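Local coordinates for protein GH59 galactosidase (Clostridium cellulolyticum, PDB 2V4V) that binds xylose through this family 6 carbohydrate-binding module, one part of a longer, plant cell-wall-directed protein that probably hydrolyses glycosidic bonds, at residues Gln19-Ser24 with Leu119-Trp124; Gly27-Phe32 with Gln90-Ala95; Ile66-Asp71 with Thr76-Cys81; Cys23-Glu28 with Gln54-Ser59. All coordinates share one frame; numbering follows the deposited sequence.

Interaction 1: Gln19-Ser24 with Leu119-Trp124; sequences QTETCS and LFNLNW. With NA (sodium ion), chain C; XYP (beta-D-xylopyranose), chain B.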
loop_
_atom_site.group_PDB
_atom_site.type_symbol
_atom_site.label_atom_id
_atom_site.label_comp_id
_atom_site.label_asym_id
_atom_site.label_seq_id
_atom_site.Cartn_x
_atom_site.Cartn_y
_atom_site.Cartn_z
ATOM N N GLN A 19 5.528 11.386 2.838
ATOM C CA GLN A 19 6.654 11.546 3.764
ATOM C C GLN A 19 6.591 10.444 4.796
ATOM O O GLN A 19 5.473 10.063 5.185
ATOM C CB GLN A 19 6.603 12.889 4.481
ATOM C CG GLN A 19 6.435 14.053 3.550
ATOM C CD GLN A 19 6.138 15.340 4.294
ATOM O OE1 GLN A 19 6.708 15.577 5.395
ATOM N NE2 GLN A 19 5.243 16.182 3.720
ATOM N N THR A 20 7.762 9.911 5.173
ATOM C CA THR A 20 7.814 8.911 6.224
ATOM C C THR A 20 7.872 9.602 7.584
ATOM O O THR A 20 8.446 10.702 7.730
ATOM C CB THR A 20 9.073 8.022 6.098
ATOM O OG1 THR A 20 10.233 8.851 5.946
ATOM C CG2 THR A 20 8.897 7.119 4.857
ATOM N N GLU A 21 7.314 8.921 8.584
ATOM C CA GLU A 21 7.218 9.458 9.947
ATOM C C GLU A 21 7.212 8.335 10.963
ATOM O O GLU A 21 7.046 7.143 10.601
ATOM C CB GLU A 21 5.991 10.336 10.120
ATOM C CG GLU A 21 4.715 9.545 9.814
ATOM C CD GLU A 21 3.426 10.331 10.019
ATOM O OE1 GLU A 21 3.445 11.487 10.551
ATOM O OE2 GLU A 21 2.382 9.738 9.667
ATOM N N THR A 22 7.324 8.704 12.250
ATOM C CA THR A 22 7.376 7.717 13.340
ATOM C C THR A 22 6.012 7.064 13.455
ATOM O O THR A 22 5.003 7.758 13.526
ATOM C CB THR A 22 7.661 8.414 14.676
ATOM O OG1 THR A 22 8.844 9.217 14.548
ATOM C CG2 THR A 22 7.870 7.392 15.801
ATOM N N CYS A 23 6.024 5.733 13.484
ATOM C CA CYS A 23 4.798 4.947 13.588
ATOM C C CYS A 23 4.590 4.507 15.040
ATOM O O CYS A 23 5.529 3.997 15.655
ATOM C CB CYS A 23 4.903 3.726 12.695
ATOM S SG CYS A 23 3.498 2.562 12.778
ATOM N N SER A 24 3.384 4.735 15.597
ATOM C CA SER A 24 3.097 4.366 16.992
ATOM C C SER A 24 3.315 2.885 17.288
ATOM O O SER A 24 3.598 2.528 18.445
ATOM C CB SER A 24 1.630 4.668 17.315
ATOM O OG SER A 24 0.798 3.719 16.594
ATOM N N LEU A 119 -5.564 10.751 3.366
ATOM C CA LEU A 119 -6.337 9.523 3.239
ATOM C C LEU A 119 -6.057 8.488 4.358
ATOM O O LEU A 119 -6.995 8.039 5.076
ATOM C CB LEU A 119 -6.091 8.883 1.865
ATOM C CG LEU A 119 -6.344 9.821 0.670
ATOM C CD1 LEU A 119 -6.104 9.031 -0.552
ATOM C CD2 LEU A 119 -7.720 10.432 0.614
ATOM N N PHE A 120 -4.799 8.056 4.469
ATOM C CA PHE A 120 -4.453 7.047 5.493
ATOM C C PHE A 120 -2.932 7.023 5.586
ATOM O O PHE A 120 -2.237 7.662 4.736
ATOM C CB PHE A 120 -4.954 5.633 5.090
ATOM C CG PHE A 120 -4.759 5.309 3.585
ATOM C CD1 PHE A 120 -3.509 4.971 3.055
ATOM C CD2 PHE A 120 -5.851 5.440 2.696
ATOM C CE1 PHE A 120 -3.377 4.747 1.648
ATOM C CE2 PHE A 120 -5.728 5.210 1.326
ATOM C CZ PHE A 120 -4.503 4.851 0.812
ATOM N N ASN A 121 -2.445 6.391 6.660
ATOM C CA ASN A 121 -1.002 6.111 6.852
ATOM C C ASN A 121 -0.801 4.604 6.610
ATOM O O ASN A 121 -1.683 3.791 6.975
ATOM C CB ASN A 121 -0.572 6.432 8.295
ATOM C CG ASN A 121 -0.602 7.907 8.611
ATOM O OD1 ASN A 121 -0.665 8.324 9.806
ATOM N ND2 ASN A 121 -0.606 8.711 7.568
ATOM N N LEU A 122 0.358 4.239 6.041
ATOM C CA LEU A 122 0.617 2.825 5.686
ATOM C C LEU A 122 1.876 2.405 6.413
ATOM O O LEU A 122 2.915 3.015 6.219
ATOM C CB LEU A 122 0.791 2.671 4.153
ATOM C CG LEU A 122 1.204 1.307 3.610
ATOM C CD1 LEU A 122 0.068 0.253 3.824
ATOM C CD2 LEU A 122 1.457 1.488 2.112
ATOM N N ASN A 123 1.760 1.369 7.249
ATOM C CA ASN A 123 2.890 0.880 8.012
ATOM C C ASN A 123 3.685 -0.175 7.217
ATOM O O ASN A 123 4.884 -0.034 6.954
ATOM C CB ASN A 123 2.362 0.325 9.348
ATOM C CG ASN A 123 3.456 -0.226 10.248
ATOM O OD1 ASN A 123 4.657 -0.217 9.906
ATOM N ND2 ASN A 123 3.047 -0.727 11.422
ATOM N N TRP A 124 2.987 -1.210 6.753
ATOM C CA TRP A 124 3.598 -2.289 5.971
ATOM C C TRP A 124 2.488 -2.972 5.162
ATOM O O TRP A 124 1.322 -2.695 5.372
ATOM C CB TRP A 124 4.359 -3.292 6.873
ATOM C CG TRP A 124 3.552 -3.936 7.950
ATOM C CD1 TRP A 124 3.473 -3.534 9.257
ATOM C CD2 TRP A 124 2.690 -5.077 7.838
ATOM N NE1 TRP A 124 2.638 -4.344 9.970
ATOM C CE2 TRP A 124 2.154 -5.317 9.123
ATOM C CE3 TRP A 124 2.378 -5.964 6.789
ATOM C CZ2 TRP A 124 1.264 -6.368 9.382
ATOM C CZ3 TRP A 124 1.473 -6.998 7.038
ATOM C CH2 TRP A 124 0.952 -7.199 8.335
HETATM NA NA NA C . 6.578 0.460 8.570
HETATM O O1 XYP B . -0.505 15.721 10.682
HETATM C C1 XYP B . -0.317 14.721 9.693
HETATM C C2 XYP B . -0.023 13.435 10.452
HETATM C C3 XYP B . 0.150 12.287 9.473
HETATM C C4 XYP B . -1.010 12.254 8.481
HETATM C C5 XYP B . -1.250 13.648 7.884
HETATM O O2 XYP B . 1.199 13.509 11.175
HETATM O O3 XYP B . 0.245 11.050 10.161
HETATM O O4 XYP B . -0.750 11.366 7.418
HETATM O O5 XYP B . -1.451 14.580 8.924
HETATM O O HOH W 1 8.621 0.188 9.942
#
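Asn121, first in sequence of the Leu119-Trp124 residues to meet Gln19-Ser24, brings its amide up to the carboxylate of Glu21. The two side chains cross at about a right angle with their planes 86° apart, so they are two walls of one polar corner, and xylose sits in it. Glu21 suits its wall because a carboxylate has two acceptor oxygens to offer neighbouring hydroxyls: OE1 takes a hydrogen bond from xylose O2 at 3.1 Å, while OE2 lies 2.6 Å from xylose O3. Its CG occupies the crowded position between backbone N and carbonyl carbon (chi1 59°), and from there the extended chain carries the acid to the sugar. The amide of Asn121 lies against O3 and O4.

Leu122 turns the other way, its side chain on Ala55 and Val57 in the hydrophobic interior, as the alternation of a strand requires. Asn123 comes back to the side of Asn121 but serves a different guest. With CG anti to the backbone N (chi1 180°), its OD1 and its own carbonyl O chelate the sodium ion, OD1 and O each 2.4 Å from the metal; Glu8, Glu10, the carbonyl of Glu28 and a water complete the shell. The remaining amide nitrogen is held by Glu25 OE1. Cys23, a compact and polarisable residue, rests its SG 3.6 Å from Asn123 ND2. Sugar and metal thus share one strand of a beta-sandwich, with the carbohydrate at its loop-lined rim as is usual for one of the binding sites of family 6 modules.

Interaction 2: Gly27-Phe32 with Gln90-Ala95; sequences GEDVGF and QTYTDA. With NA (sodium ion), chain C; XYP (beta-D-xylopyranose), chain B.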
loop_
_atom_site.group_PDB
_atom_site.type_symbol
_atom_site.label_atom_id
_atom_site.label_comp_id
_atom_site.label_asym_id
_atom_site.label_seq_id
_atom_site.Cartn_x
_atom_site.Cartn_y
_atom_site.Cartn_z
ATOM N N GLY A 27 8.754 1.418 14.299
ATOM C CA GLY A 27 9.229 1.692 12.954
ATOM C C GLY A 27 8.546 2.956 12.410
ATOM O O GLY A 27 8.295 3.903 13.166
ATOM N N GLU A 28 8.255 2.942 11.111
ATOM C CA GLU A 28 7.786 4.134 10.380
ATOM C C GLU A 28 6.512 3.845 9.631
ATOM O O GLU A 28 6.239 2.680 9.295
ATOM C CB GLU A 28 8.796 4.565 9.356
ATOM C CG GLU A 28 10.226 4.602 9.913
ATOM C CD GLU A 28 11.191 5.191 8.923
ATOM O OE1 GLU A 28 12.219 4.481 8.704
ATOM O OE2 GLU A 28 10.921 6.316 8.393
ATOM N N ASP A 29 5.740 4.904 9.376
ATOM C CA ASP A 29 4.660 4.797 8.393
ATOM C C ASP A 29 4.874 5.797 7.257
ATOM O O ASP A 29 5.510 6.854 7.445
ATOM C CB ASP A 29 3.260 4.992 9.028
ATOM C CG ASP A 29 3.095 6.375 9.646
ATOM O OD1 ASP A 29 3.406 6.510 10.869
ATOM O OD2 ASP A 29 2.663 7.317 8.877
ATOM N N VAL A 30 4.306 5.449 6.098
ATOM C CA VAL A 30 4.181 6.396 5.020
ATOM C C VAL A 30 2.915 7.173 5.319
ATOM O O VAL A 30 1.802 6.601 5.407
ATOM C CB VAL A 30 4.072 5.669 3.667
ATOM C CG1 VAL A 30 3.494 6.552 2.629
ATOM C CG2 VAL A 30 5.465 5.187 3.256
ATOM N N GLY A 31 3.108 8.479 5.517
ATOM C CA GLY A 31 1.978 9.377 5.771
ATOM C C GLY A 31 1.944 10.555 4.792
ATOM O O GLY A 31 2.635 10.569 3.780
ATOM N N PHE A 32 1.128 11.545 5.149
ATOM C CA PHE A 32 0.882 12.705 4.287
ATOM C C PHE A 32 0.429 12.259 2.899
ATOM O O PHE A 32 0.926 12.743 1.880
ATOM C CB PHE A 32 2.123 13.589 4.243
ATOM C CG PHE A 32 2.634 13.932 5.644
ATOM C CD1 PHE A 32 2.276 15.157 6.282
ATOM C CD2 PHE A 32 3.422 13.045 6.347
ATOM C CE1 PHE A 32 2.700 15.449 7.552
ATOM C CE2 PHE A 32 3.852 13.370 7.623
ATOM C CZ PHE A 32 3.494 14.578 8.212
ATOM N N GLN A 90 -2.625 7.169 14.196
ATOM C CA GLN A 90 -1.673 6.167 14.701
ATOM C C GLN A 90 -2.335 4.974 15.419
ATOM O O GLN A 90 -1.690 4.303 16.217
ATOM C CB GLN A 90 -0.600 6.845 15.584
ATOM C CG GLN A 90 0.268 7.870 14.838
ATOM C CD GLN A 90 1.186 7.211 13.784
ATOM O OE1 GLN A 90 1.461 5.995 13.842
ATOM N NE2 GLN A 90 1.668 8.013 12.839
ATOM N N THR A 91 -3.607 4.693 15.068
ATOM C CA THR A 91 -4.276 3.465 15.484
ATOM C C THR A 91 -4.530 2.656 14.215
ATOM O O THR A 91 -5.267 3.121 13.340
ATOM C CB THR A 91 -5.604 3.810 16.130
ATOM O OG1 THR A 91 -5.358 4.541 17.349
ATOM C CG2 THR A 91 -6.436 2.540 16.389
ATOM N N TYR A 92 -3.830 1.522 14.112
ATOM C CA TYR A 92 -3.786 0.738 12.859
ATOM C C TYR A 92 -4.753 -0.430 12.873
ATOM O O TYR A 92 -5.130 -0.945 13.927
ATOM C CB TYR A 92 -2.366 0.268 12.520
ATOM C CG TYR A 92 -1.429 1.423 12.255
ATOM C CD1 TYR A 92 -1.029 1.738 10.961
ATOM C CD2 TYR A 92 -0.990 2.259 13.319
ATOM C CE1 TYR A 92 -0.189 2.802 10.698
ATOM C CE2 TYR A 92 -0.136 3.348 13.077
ATOM C CZ TYR A 92 0.237 3.637 11.747
ATOM O OH TYR A 92 1.072 4.709 11.429
ATOM N N THR A 93 -5.100 -0.842 11.664
ATOM C CA THR A 93 -5.895 -2.040 11.439
ATOM C C THR A 93 -5.436 -2.700 10.128
ATOM O O THR A 93 -4.502 -2.200 9.491
ATOM C CB THR A 93 -7.368 -1.697 11.389
ATOM O OG1 THR A 93 -8.151 -2.899 11.545
ATOM C CG2 THR A 93 -7.718 -0.928 10.110
ATOM N N ASP A 94 -6.034 -3.845 9.778
ATOM C CA ASP A 94 -5.690 -4.547 8.544
ATOM C C ASP A 94 -6.747 -4.263 7.474
ATOM O O ASP A 94 -7.951 -4.532 7.651
ATOM C CB ASP A 94 -5.634 -6.057 8.770
ATOM C CG ASP A 94 -4.483 -6.511 9.681
ATOM O OD1 ASP A 94 -3.513 -5.769 9.959
ATOM O OD2 ASP A 94 -4.534 -7.700 10.077
ATOM N N ALA A 95 -6.293 -3.726 6.351
ATOM C CA ALA A 95 -7.167 -3.558 5.182
ATOM C C ALA A 95 -6.803 -4.693 4.244
ATOM O O ALA A 95 -5.604 -5.076 4.150
ATOM C CB ALA A 95 -6.938 -2.180 4.528
HETATM NA NA NA C . 6.578 0.460 8.570
HETATM O O1 XYP B . -0.505 15.721 10.682
HETATM C C1 XYP B . -0.317 14.721 9.693
HETATM C C2 XYP B . -0.023 13.435 10.452
HETATM C C3 XYP B . 0.150 12.287 9.473
HETATM C C4 XYP B . -1.010 12.254 8.481
HETATM C C5 XYP B . -1.250 13.648 7.884
HETATM O O2 XYP B . 1.199 13.509 11.175
HETATM O O3 XYP B . 0.245 11.050 10.161
HETATM O O4 XYP B . -0.750 11.366 7.418
HETATM O O5 XYP B . -1.451 14.580 8.924
HETATM O O HOH W 1 8.621 0.188 9.942
#
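Asp29 and Tyr92 meet at the edge of the phenol ring: CB of Asp29 lies near the ring plane, and Gln90 OE1 lies in that plane beside the hydroxyl. The carboxylate is turned well out of the planes of both the ring and the Gln90 amide. On the sugar side, the Phe32 ring carries xylose over one face, with C3 of xylose 4.2 Å above the plane of Phe32, displaced toward the rim.

Gln90 suits its place because its amide both gives and accepts. NE2 donates to Asp29 OD1 over 3.0 Å at a nearly straight 168°; the acceptor lies in the amide plane, yet the nitrogen comes in from above the carboxylate plane. Meanwhile OE1 receives the Tyr92 hydroxyl, with Tyr92 OH 2.8 Å from Gln90 OE1; with both ends of the amide engaged, its rotation is set. A bend in the glutamine chain (chi2 -68°) folds the amide back to reach these partners. Tyr92 OH also stands 3.0 Å from Asp29 OD1, but the angle is too poor for a bond.

Through Gln90, at the corner where strand 91-98 sets out, this network joins the small two-stranded sheet of 19-22 and 28-31 to that edge strand of the beta-sandwich, immediately behind the xylose pocket. The other carboxylate oxygen of Asp29, OD2, lies close to Glu21 OE2, and the proximity of two acids may raise the proton affinity of one of them. Gly31, without a side chain, leaves space for the Asp29 carboxylate next to it. Beyond it the chain turns, and Phe32 N donates to xylose O4 at 3.0 Å with an angle of 162°.

Interaction 3: Ile66-Asp71 with Thr76-Cys81; sequences IEIRLD and TLIGTC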
loop_
_atom_site.group_PDB
_atom_site.type_symbol
_atom_site.label_atom_id
_atom_site.label_comp_id
_atom_site.label_asym_id
_atom_site.label_seq_id
_atom_site.Cartn_x
_atom_site.Cartn_y
_atom_site.Cartn_z
ATOM N N ILE A 66 -6.190 1.847 -1.994
ATOM C CA ILE A 66 -4.819 1.598 -2.463
ATOM C C ILE A 66 -4.959 0.822 -3.752
ATOM O O ILE A 66 -5.376 -0.323 -3.739
ATOM C CB ILE A 66 -3.987 0.752 -1.470
ATOM C CG1 ILE A 66 -3.964 1.398 -0.069
ATOM C CG2 ILE A 66 -2.577 0.510 -2.041
ATOM C CD1 ILE A 66 -3.286 0.549 0.996
ATOM N N GLU A 67 -4.690 1.477 -4.866
ATOM C CA GLU A 67 -4.690 0.791 -6.148
ATOM C C GLU A 67 -3.356 0.106 -6.310
ATOM O O GLU A 67 -2.296 0.739 -6.148
ATOM C CB GLU A 67 -4.927 1.777 -7.294
ATOM C CG GLU A 67 -6.393 2.232 -7.353
ATOM C CD GLU A 67 -6.706 3.167 -8.536
ATOM O OE1 GLU A 67 -5.773 3.624 -9.194
ATOM O OE2 GLU A 67 -7.911 3.439 -8.756
ATOM N N ILE A 68 -3.390 -1.182 -6.633
ATOM C CA ILE A 68 -2.145 -1.923 -6.745
ATOM C C ILE A 68 -1.882 -2.101 -8.247
ATOM O O ILE A 68 -2.597 -2.872 -8.896
ATOM C CB ILE A 68 -2.266 -3.326 -6.123
ATOM C CG1 ILE A 68 -2.670 -3.231 -4.647
ATOM C CG2 ILE A 68 -0.947 -4.090 -6.214
ATOM C CD1 ILE A 68 -3.398 -4.474 -4.143
ATOM N N ARG A 69 -0.843 -1.405 -8.757
ATOM C CA ARG A 69 -0.595 -1.365 -10.183
ATOM C C ARG A 69 0.817 -1.896 -10.480
ATOM O O ARG A 69 1.718 -1.788 -9.650
ATOM C CB ARG A 69 -0.719 0.074 -10.698
ATOM C CG ARG A 69 -2.202 0.531 -10.726
ATOM C CD ARG A 69 -2.370 1.978 -11.190
ATOM N NE ARG A 69 -3.768 2.371 -11.119
ATOM C CZ ARG A 69 -4.695 2.062 -12.034
ATOM N NH1 ARG A 69 -4.385 1.347 -13.139
ATOM N NH2 ARG A 69 -5.964 2.485 -11.853
ATOM N N LEU A 70 0.983 -2.539 -11.648
ATOM C CA LEU A 70 2.274 -3.126 -11.955
ATOM C C LEU A 70 3.037 -2.297 -12.963
ATOM O O LEU A 70 2.526 -1.918 -14.015
ATOM C CB LEU A 70 2.086 -4.545 -12.507
ATOM C CG LEU A 70 1.459 -5.554 -11.555
ATOM C CD1 LEU A 70 1.313 -6.941 -12.249
ATOM C CD2 LEU A 70 2.215 -5.656 -10.235
ATOM N N ASP A 71 4.299 -2.073 -12.623
ATOM C CA ASP A 71 5.319 -1.558 -13.523
ATOM C C ASP A 71 5.270 -0.073 -13.917
ATOM O O ASP A 71 6.204 0.443 -14.406
ATOM C CB ASP A 71 5.530 -2.519 -14.699
ATOM C CG ASP A 71 5.956 -3.928 -14.228
ATOM O OD1 ASP A 71 6.829 -4.010 -13.385
ATOM O OD2 ASP A 71 5.394 -4.851 -14.782
ATOM N N THR A 76 -1.118 -1.630 -15.360
ATOM C CA THR A 76 -2.142 -2.630 -15.144
ATOM C C THR A 76 -2.516 -2.771 -13.663
ATOM O O THR A 76 -1.649 -2.963 -12.825
ATOM C CB THR A 76 -1.623 -3.965 -15.651
ATOM O OG1 THR A 76 -1.194 -3.773 -17.002
ATOM C CG2 THR A 76 -2.717 -5.066 -15.640
ATOM N N LEU A 77 -3.823 -2.688 -13.414
ATOM C CA LEU A 77 -4.364 -2.821 -12.060
ATOM C C LEU A 77 -4.539 -4.288 -11.693
ATOM O O LEU A 77 -5.114 -5.053 -12.477
ATOM C CB LEU A 77 -5.735 -2.103 -11.999
ATOM C CG LEU A 77 -6.444 -1.966 -10.636
ATOM C CD1 LEU A 77 -5.682 -1.070 -9.633
ATOM C CD2 LEU A 77 -7.815 -1.420 -10.856
ATOM N N ILE A 78 -4.071 -4.680 -10.499
ATOM C CA ILE A 78 -4.284 -6.059 -10.067
ATOM C C ILE A 78 -5.128 -6.167 -8.792
ATOM O O ILE A 78 -5.528 -7.265 -8.413
ATOM C CB ILE A 78 -2.972 -6.856 -9.928
ATOM C CG1 ILE A 78 -2.121 -6.263 -8.790
ATOM C CG2 ILE A 78 -2.258 -6.850 -11.242
ATOM C CD1 ILE A 78 -0.885 -7.078 -8.410
ATOM N N GLY A 79 -5.445 -5.020 -8.170
ATOM C CA GLY A 79 -6.377 -5.027 -7.061
ATOM C C GLY A 79 -6.580 -3.636 -6.537
ATOM O O GLY A 79 -5.754 -2.762 -6.816
ATOM N N THR A 80 -7.654 -3.428 -5.765
ATOM C CA THR A 80 -7.921 -2.120 -5.171
ATOM C C THR A 80 -8.310 -2.406 -3.737
ATOM O O THR A 80 -9.342 -3.062 -3.481
ATOM C CB THR A 80 -9.094 -1.402 -5.912
ATOM O OG1 THR A 80 -8.735 -1.244 -7.296
ATOM C CG2 THR A 80 -9.313 -0.007 -5.320
ATOM N N CYS A 81 -7.473 -1.933 -2.806
ATOM C CA CYS A 81 -7.663 -2.289 -1.389
ATOM C C CYS A 81 -8.421 -1.147 -0.715
ATOM O O CYS A 81 -7.893 -0.025 -0.617
ATOM C CB CYS A 81 -6.311 -2.387 -0.720
ATOM S SG CYS A 81 -6.472 -3.143 0.937
HETATM O O HOH W 2 -9.627 1.037 -8.619
#
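Ile66-Leu70 and Leu77-Cys81 run antiparallel at 168°, their axes 4.7 Å apart at closest approach. They form a beta hairpin whose second strand is an edge strand of the five-stranded sheet of the sandwich. Ile66 and Cys81 make a hydrogen-bonded pair, Ile66 N to Cys81 O at 2.9 Å and back from Cys81 N to Ile66 O. Farther along, the register slips: Ile78 and Gly79 together face Ile68 in a beta bulge, Ile78 N giving to Ile68 O and Gly79 O accepting from Ile68 N.

Because of the bulge, Ile78 can swing its side chain to the buried side. Its CG1 lies between backbone N and carbonyl carbon (chi1 66°), which brings it 3.6 Å from Ile68 CG2, while Ile78 CG2 meets Leu70 CD1 at 3.7 Å. These branched and leucine side chains cross at about right angles. Ile66, Ile68 and Cys81 face the opposite sheet, touching Ala55 and Phe53, so small or apolar residues fit there. Gly79 has no side chain where the CD1 methyl of Ile68 comes close.

The other face carries Glu67, Arg69, Leu77 and Thr80. Arg69, extended from CG to NE, turns NE and NH2 to the same oxygen, Glu67 OE1, from one face of the carboxylate; Lys113 makes a second salt bridge to that oxygen. Leu77 covers the guanidinium, its CD1 4.0 Å above the centre of the Arg69 plane. Glu67 and Thr80 lie side by side, joined through a water 3.0 Å from Glu67 OE2 and 2.8 Å from Thr80 OG1.

Interaction 4: Cys23-Glu28 with Gln54-Ser59; sequences CSEGGE and QARVAS. With NA (sodium ion), chain C.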
loop_
_atom_site.group_PDB
_atom_site.type_symbol
_atom_site.label_atom_id
_atom_site.label_comp_id
_atom_site.label_asym_id
_atom_site.label_seq_id
_atom_site.Cartn_x
_atom_site.Cartn_y
_atom_site.Cartn_z
ATOM N N CYS A 23 6.024 5.733 13.484
ATOM C CA CYS A 23 4.798 4.947 13.588
ATOM C C CYS A 23 4.590 4.507 15.040
ATOM O O CYS A 23 5.529 3.997 15.655
ATOM C CB CYS A 23 4.903 3.726 12.695
ATOM S SG CYS A 23 3.498 2.562 12.778
ATOM N N SER A 24 3.384 4.735 15.597
ATOM C CA SER A 24 3.097 4.366 16.992
ATOM C C SER A 24 3.315 2.885 17.288
ATOM O O SER A 24 3.598 2.528 18.445
ATOM C CB SER A 24 1.630 4.668 17.315
ATOM O OG SER A 24 0.798 3.719 16.594
ATOM N N GLU A 25 3.156 2.021 16.278
ATOM C CA GLU A 25 3.309 0.566 16.463
ATOM C C GLU A 25 4.774 0.143 16.358
ATOM O O GLU A 25 5.076 -1.056 16.463
ATOM C CB GLU A 25 2.544 -0.233 15.384
ATOM C CG GLU A 25 1.174 0.130 15.164
ATOM C CD GLU A 25 0.421 -0.975 14.454
ATOM O OE1 GLU A 25 0.817 -1.377 13.298
ATOM O OE2 GLU A 25 -0.588 -1.381 15.067
ATOM N N GLY A 26 5.684 1.120 16.158
ATOM C CA GLY A 26 7.106 0.844 15.957
ATOM C C GLY A 26 7.485 1.068 14.514
ATOM O O GLY A 26 6.640 0.947 13.598
ATOM N N GLY A 27 8.754 1.418 14.299
ATOM C CA GLY A 27 9.229 1.692 12.954
ATOM C C GLY A 27 8.546 2.956 12.410
ATOM O O GLY A 27 8.295 3.903 13.166
ATOM N N GLU A 28 8.255 2.942 11.111
ATOM C CA GLU A 28 7.786 4.134 10.380
ATOM C C GLU A 28 6.512 3.845 9.631
ATOM O O GLU A 28 6.239 2.680 9.295
ATOM C CB GLU A 28 8.796 4.565 9.356
ATOM C CG GLU A 28 10.226 4.602 9.913
ATOM C CD GLU A 28 11.191 5.191 8.923
ATOM O OE1 GLU A 28 12.219 4.481 8.704
ATOM O OE2 GLU A 28 10.921 6.316 8.393
ATOM N N GLN A 54 -2.754 -7.529 1.954
ATOM C CA GLN A 54 -3.050 -7.090 3.310
ATOM C C GLN A 54 -2.185 -5.884 3.587
ATOM O O GLN A 54 -0.959 -5.931 3.388
ATOM C CB GLN A 54 -2.747 -8.240 4.284
ATOM C CG GLN A 54 -2.963 -7.952 5.768
ATOM C CD GLN A 54 -2.361 -9.044 6.658
ATOM O OE1 GLN A 54 -1.543 -9.867 6.203
ATOM N NE2 GLN A 54 -2.721 -9.025 7.940
ATOM N N ALA A 55 -2.823 -4.800 4.034
ATOM C CA ALA A 55 -2.070 -3.586 4.379
ATOM C C ALA A 55 -2.382 -3.144 5.808
ATOM O O ALA A 55 -3.543 -3.186 6.242
ATOM C CB ALA A 55 -2.433 -2.466 3.420
ATOM N N ARG A 56 -1.320 -2.729 6.520
ATOM C CA ARG A 56 -1.478 -2.257 7.907
ATOM C C ARG A 56 -1.610 -0.729 7.880
ATOM O O ARG A 56 -0.656 -0.054 7.537
ATOM C CB ARG A 56 -0.251 -2.694 8.724
ATOM C CG ARG A 56 -0.350 -2.433 10.197
ATOM C CD ARG A 56 -1.398 -3.373 10.822
ATOM N NE ARG A 56 -1.505 -3.074 12.248
ATOM C CZ ARG A 56 -2.424 -3.599 13.063
ATOM N NH1 ARG A 56 -3.314 -4.487 12.591
ATOM N NH2 ARG A 56 -2.449 -3.221 14.343
ATOM N N VAL A 57 -2.813 -0.235 8.151
ATOM C CA VAL A 57 -3.162 1.159 7.850
ATOM C C VAL A 57 -3.875 1.863 8.997
ATOM O O VAL A 57 -4.534 1.212 9.827
ATOM C CB VAL A 57 -4.108 1.244 6.646
ATOM C CG1 VAL A 57 -3.335 1.006 5.321
ATOM C CG2 VAL A 57 -5.256 0.241 6.816
ATOM N N ALA A 58 -3.722 3.183 9.051
ATOM C CA ALA A 58 -4.402 4.009 10.061
ATOM C C ALA A 58 -5.023 5.217 9.341
ATOM O O ALA A 58 -4.502 5.657 8.295
ATOM C CB ALA A 58 -3.410 4.530 11.098
ATOM N N SER A 59 -6.129 5.754 9.876
ATOM C CA SER A 59 -6.627 6.985 9.271
ATOM C C SER A 59 -7.532 7.737 10.223
ATOM O O SER A 59 -8.484 7.120 10.787
ATOM C CB SER A 59 -7.476 6.674 8.018
ATOM O OG SER A 59 -8.121 7.848 7.562
HETATM NA NA NA C . 6.578 0.460 8.570
HETATM O O HOH W 1 8.621 0.188 9.942
#
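Glu25 and Arg56 make an ionic bond across this contact, a side-on bidentate salt bridge. Arg56 NE donates to Glu25 OE1 over 3.1 Å and Arg56 NH2 to Glu25 OE2 over 2.7 Å, both nearly straight. Each oxygen uses its syn lone pair, and the two planes are only 13° apart, so carboxylate and guanidinium meet edge to edge. The chains themselves cross at about a right angle: the glutamate arrives extended, whereas the arginine bends at chi2 (70°) to set its NE edge toward it. Arginine suits this spot because its other edge remains available, and NH1 makes a second salt bridge with Asp94. The acid is doubly used too, with Asn123 as its other partner.

Backbone hydrogen bonds shape the loop that presents Glu25. Cys23 to Gly26 is a type I turn, closed by Gly26 N to Cys23 O at 2.9 Å, and Cys23 N reaches Gly27 O at 2.9 Å. Both glycines have positive phi, and at Gly26 the carbonyl of Glu25 would crowd a beta carbon. A weak backbone-to-side-chain bond, Glu25 N to Cys23 SG, adds to these.

Metal coordination is a further kind of interaction. The carbonyl O of Glu28 lies 2.4 Å from the sodium ion as one of its ligands. A water on the metal accepts from Glu28 N, so the strand beginning after the loop is held at its first residue. Altogether this is a hairpin turn joining strands 19-22 and 28-31, tied at the surface to strand 52-59 of the four-stranded sheet in the family 6 beta-sandwich.

In the fold
Interactions 1, 2 and 4 gather around the hairpin 19-31, their centres 3 to 5 Å apart, and share the sodium ion and its water. Interactions 1 and 2 both reach xylose, one through a polar corner and the other through an aromatic face and a backbone N-H. Between them, Ser24 OG lies 2.6 Å from Gln90 O, and Leu122 O 2.8 Å from Val30 N. Interaction 4 joins the hairpin turn to strand 52-59, the side chain of Glu25 being about 12 Å from the sugar. Interaction 3 stands on the other side of the chain's centre, 19 to 20 Å from the others, centre to centre; its Ile66 CG1 packs 3.6 Å from Phe120 CZ, across the sandwich core.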